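Local coordinates for outer membrane porin protein 32 (Delftia acidovorans, PDB 2FGQ) that forms anion-selective channels across the bacterial outer membrane as a homotrimeric porin and holds malate in its pore, at residues Thr31-Ser35 with Leu288-Leu292; Val249-Gly253 with Tyr278-Leu282. The contacts are given in a common frame with arbitrary orientation. Residue numbers count along the deposited sequence, not the author numbering.

Contact 1: Thr31-Ser35 with Leu288-Leu292; sequences TSGAS and LYGNL
Inside the 16-stranded antiparallel barrel of the porin fold, a loop that breaks strand 26-48 packs against the inner side of the wall at strand 286-297, with strands 320-331 and 4-17 between the two. CA atoms approach no closer than 7.0 Å (Ala34 to Tyr289) and 7.6 Å (Gly33 to Asn291), so side chains bridge the gap. Segment 288-292, within strand 286-297, is extended throughout; Thr31 is extended too, but Ser32 turns to phi/psi 63/48, and Gly33 (-84/-31) and Ala34 (-109/-42) stay in the helical region before Ser35 extends again. Tyr289, chi1 near +67° (p) and chi2 near -93°, points toward this turn. Ala34 CB lies over one face of its ring, 3.7 Å from the centroid and 18° off the normal, a CH-pi contact whose closest pair is Ala34 CB to Tyr289 CD1 at 3.5 Å. Gly33 leaves room for the phenol: an ideal CB there would stand 2.4 Å from Tyr289 OH. Asp11 of strand 4-17 ties the two sides together, its carboxylate hydrogen-bonded to Tyr289 OH and to the N atoms of Gly33, Ala34 and Ser35. Tyr289 OH lies 3.1 Å from Gly33 N.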
loop_
_atom_site.group_PDB
_atom_site.type_symbol
_atom_site.label_atom_id
_atom_site.label_comp_id
_atom_site.label_asym_id
_atom_site.label_seq_id
_atom_site.Cartn_x
_atom_site.Cartn_y
_atom_site.Cartn_z
ATOM N N THR A 31 -15.244 9.296 -6.922
ATOM C CA THR A 31 -13.940 9.763 -7.357
ATOM C C THR A 31 -13.782 9.776 -8.847
ATOM O O THR A 31 -14.530 9.103 -9.587
ATOM C CB THR A 31 -12.808 8.893 -6.735
ATOM O OG1 THR A 31 -12.904 7.526 -7.210
ATOM C CG2 THR A 31 -12.863 8.895 -5.204
ATOM N N SER A 32 -12.781 10.539 -9.298
ATOM C CA SER A 32 -12.215 10.336 -10.614
ATOM C C SER A 32 -13.231 10.584 -11.734
ATOM O O SER A 32 -13.333 9.818 -12.699
ATOM C CB SER A 32 -11.573 8.951 -10.658
ATOM O OG SER A 32 -10.480 8.880 -9.763
ATOM N N GLY A 33 -13.938 11.711 -11.639
ATOM C CA GLY A 33 -14.933 12.079 -12.634
ATOM C C GLY A 33 -14.377 12.780 -13.851
ATOM O O GLY A 33 -14.959 12.664 -14.924
ATOM N N ALA A 34 -13.299 13.543 -13.680
ATOM C CA ALA A 34 -12.653 14.309 -14.763
ATOM C C ALA A 34 -11.286 13.701 -15.147
ATOM O O ALA A 34 -10.954 13.596 -16.314
ATOM C CB ALA A 34 -12.509 15.767 -14.382
ATOM N N SER A 35 -10.492 13.292 -14.166
ATOM C CA SER A 35 -9.252 12.527 -14.394
ATOM C C SER A 35 -9.148 11.478 -13.330
ATOM O O SER A 35 -9.588 11.694 -12.202
ATOM C CB SER A 35 -8.030 13.426 -14.302
ATOM O OG SER A 35 -8.029 14.448 -15.279
ATOM N N LEU A 288 -13.082 22.712 -11.268
ATOM C CA LEU A 288 -14.389 22.190 -10.914
ATOM C C LEU A 288 -15.001 21.588 -12.174
ATOM O O LEU A 288 -14.756 22.059 -13.284
ATOM C CB LEU A 288 -15.250 23.325 -10.372
ATOM C CG LEU A 288 -15.263 23.741 -8.916
ATOM C CD1 LEU A 288 -14.242 23.186 -8.017
ATOM C CD2 LEU A 288 -15.682 25.258 -8.708
ATOM N N TYR A 289 -15.830 20.575 -12.020
ATOM C CA TYR A 289 -16.423 19.951 -13.184
ATOM C C TYR A 289 -17.771 19.363 -12.898
ATOM O O TYR A 289 -18.136 19.109 -11.761
ATOM C CB TYR A 289 -15.496 18.858 -13.757
ATOM C CG TYR A 289 -15.341 17.656 -12.836
ATOM C CD1 TYR A 289 -14.304 17.567 -11.925
ATOM C CD2 TYR A 289 -16.253 16.621 -12.870
ATOM C CE1 TYR A 289 -14.189 16.477 -11.059
ATOM C CE2 TYR A 289 -16.156 15.537 -12.004
ATOM C CZ TYR A 289 -15.095 15.436 -11.132
ATOM O OH TYR A 289 -14.991 14.329 -10.324
ATOM N N GLY A 290 -18.530 19.166 -13.971
ATOM C CA GLY A 290 -19.787 18.455 -13.928
ATOM C C GLY A 290 -19.986 17.603 -15.151
ATOM O O GLY A 290 -19.630 18.020 -16.255
ATOM N N ASN A 291 -20.513 16.409 -14.931
ATOM C CA ASN A 291 -20.872 15.468 -15.977
ATOM C C ASN A 291 -22.335 15.086 -15.815
ATOM O O ASN A 291 -22.783 14.849 -14.684
ATOM C CB ASN A 291 -20.054 14.186 -15.832
ATOM C CG ASN A 291 -18.587 14.391 -15.965
ATOM O OD1 ASN A 291 -17.795 13.701 -15.268
ATOM N ND2 ASN A 291 -18.186 15.214 -16.886
ATOM N N LEU A 292 -23.067 15.059 -16.933
ATOM C CA LEU A 292 -24.454 14.622 -16.977
ATOM C C LEU A 292 -24.549 13.579 -18.060
ATOM O O LEU A 292 -24.216 13.871 -19.208
ATOM C CB LEU A 292 -25.370 15.814 -17.341
ATOM C CG LEU A 292 -26.849 15.543 -17.575
ATOM C CD1 LEU A 292 -27.535 14.947 -16.363
ATOM C CD2 LEU A 292 -27.546 16.840 -18.009
#

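Contact 2: Val249-Gly253 with Tyr278-Leu282; sequences VGGVG and YVHNL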
loop_
_atom_site.group_PDB
_atom_site.type_symbol
_atom_site.label_atom_id
_atom_site.label_comp_id
_atom_site.label_asym_id
_atom_site.label_seq_id
_atom_site.Cartn_x
_atom_site.Cartn_y
_atom_site.Cartn_z
ATOM N N VAL A 249 -14.843 27.537 -23.666
ATOM C CA VAL A 249 -15.873 28.506 -23.342
ATOM C C VAL A 249 -15.232 29.550 -22.443
ATOM O O VAL A 249 -14.799 29.261 -21.343
ATOM C CB VAL A 249 -17.060 27.868 -22.610
ATOM C CG1 VAL A 249 -18.094 28.926 -22.230
ATOM C CG2 VAL A 249 -17.701 26.799 -23.451
ATOM N N GLY A 250 -15.112 30.768 -22.962
ATOM C CA GLY A 250 -14.704 31.929 -22.191
ATOM C C GLY A 250 -13.399 31.952 -21.432
ATOM O O GLY A 250 -13.368 32.452 -20.318
ATOM N N GLY A 251 -12.297 31.472 -21.977
ATOM C CA GLY A 251 -11.037 31.686 -21.248
ATOM C C GLY A 251 -10.637 30.685 -20.160
ATOM O O GLY A 251 -9.450 30.365 -20.046
ATOM N N VAL A 252 -11.584 30.175 -19.369
ATOM C CA VAL A 252 -11.251 29.140 -18.369
ATOM C C VAL A 252 -12.184 27.896 -18.373
ATOM O O VAL A 252 -12.011 26.977 -17.590
ATOM C CB VAL A 252 -11.207 29.803 -16.970
ATOM C CG1 VAL A 252 -12.579 29.977 -16.384
ATOM C CG2 VAL A 252 -10.354 29.050 -16.099
ATOM N N GLY A 253 -13.132 27.853 -19.296
ATOM C CA GLY A 253 -14.097 26.773 -19.375
ATOM C C GLY A 253 -13.920 25.881 -20.579
ATOM O O GLY A 253 -13.273 26.237 -21.548
ATOM N N TYR A 278 -18.774 19.755 -18.392
ATOM C CA TYR A 278 -18.208 21.072 -18.309
ATOM C C TYR A 278 -17.042 21.011 -17.333
ATOM O O TYR A 278 -17.152 20.384 -16.297
ATOM C CB TYR A 278 -19.247 22.079 -17.793
ATOM C CG TYR A 278 -18.804 23.498 -18.026
ATOM C CD1 TYR A 278 -18.892 24.035 -19.293
ATOM C CD2 TYR A 278 -18.263 24.280 -17.008
ATOM C CE1 TYR A 278 -18.489 25.305 -19.571
ATOM C CE2 TYR A 278 -17.844 25.623 -17.289
ATOM C CZ TYR A 278 -17.958 26.090 -18.595
ATOM O OH TYR A 278 -17.568 27.377 -18.976
ATOM N N VAL A 279 -15.943 21.680 -17.671
ATOM C CA VAL A 279 -14.803 21.835 -16.798
ATOM C C VAL A 279 -14.515 23.319 -16.664
ATOM O O VAL A 279 -14.418 24.033 -17.667
ATOM C CB VAL A 279 -13.589 21.110 -17.393
ATOM C CG1 VAL A 279 -12.358 21.284 -16.524
ATOM C CG2 VAL A 279 -13.889 19.626 -17.573
ATOM N N HIS A 280 -14.406 23.785 -15.427
ATOM C CA HIS A 280 -14.136 25.180 -15.144
ATOM C C HIS A 280 -12.800 25.245 -14.400
ATOM O O HIS A 280 -12.719 24.825 -13.237
ATOM C CB HIS A 280 -15.242 25.730 -14.278
ATOM C CG HIS A 280 -15.108 27.181 -13.971
ATOM N ND1 HIS A 280 -14.581 27.652 -12.793
ATOM C CD2 HIS A 280 -15.455 28.270 -14.686
ATOM C CE1 HIS A 280 -14.588 28.971 -12.802
ATOM N NE2 HIS A 280 -15.125 29.374 -13.935
ATOM N N ASN A 281 -11.773 25.784 -15.036
ATOM C CA ASN A 281 -10.467 25.875 -14.391
ATOM C C ASN A 281 -10.369 27.043 -13.406
ATOM O O ASN A 281 -10.653 28.216 -13.737
ATOM C CB ASN A 281 -9.327 25.934 -15.410
ATOM C CG ASN A 281 -9.375 24.789 -16.385
ATOM O OD1 ASN A 281 -9.462 24.967 -17.599
ATOM N ND2 ASN A 281 -9.275 23.660 -15.898
ATOM N N LEU A 282 -10.019 26.731 -12.182
ATOM C CA LEU A 282 -9.705 27.770 -11.192
ATOM C C LEU A 282 -8.245 28.148 -11.274
ATOM O O LEU A 282 -7.861 29.263 -10.894
ATOM C CB LEU A 282 -10.027 27.289 -9.791
ATOM C CG LEU A 282 -11.470 26.883 -9.504
ATOM C CD1 LEU A 282 -11.549 26.339 -8.091
ATOM C CD2 LEU A 282 -12.400 28.074 -9.678
#
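Strands 235-249 and 253-264 are joined by a tight hairpin turn, and residues 249-253 carry it past the end of the neighbouring strand 269-281. Such short turns link consecutive strands of the antiparallel porin barrel, here probably at its periplasmic end. Val249 and Gly253 pair across the base of the turn through two backbone bonds, Val249 N to Gly253 O at 2.9 Å and Gly253 N to Val249 O at 3.0 Å. The Val249 side chain packs at the edge of the Tyr278 ring, with Val249 CB 4.2 Å from Tyr278 CE1 and Val249 CG1 3.6 Å from Tyr278 OH. Gly250 and Gly251 then turn the chain with positive phi (57° and 86°) and do not touch segment 278-282. Val252 has the largest area covered in this contact; its CG1 packs obliquely against the His280 ring. Its carbonyl O accepts from Asn281 N at 2.8 Å, with a nearly straight N-H...O angle of 172°. Gly253 follows as the non-hydrogen-bonded antiparallel partner of His280 (CA-CA 4.5 Å), and its CA makes a CA-H...O contact of 3.2 Å with Val279 O. These two contacts fit the Gly253-His280 pairing, which continues with Glu254 and Val279. An ideal CB on Gly253 would fall 2.1 Å from Tyr278 OH, which implies that the Tyr278 hydroxyl occupies the space a side chain would need.

In the fold
Contact 1 is buried inside the barrel, with all five touching residues enclosed; contact 2 lies at the barrel's end, about 24 Å from the chain's centre to its own centre against 15 Å, and is only partly buried. Their centres are about 13 Å apart, and adjacent strands 269-281 and 286-297 join them: His280 N lies 2.8 Å from Leu288 O and Tyr278 N 2.9 Å from Gly290 O, both probable hydrogen bonds. Chemistry follows place. Contact 2 extends main-chain pairing between sheet neighbours, whereas contact 1 relies on side chains linking non-adjacent strands, with the carboxylate of Asp11 hydrogen-bonded to both. Leu282 of contact 2 packs on Leu47 of a neighbouring subunit, while no other chain touches contact 1.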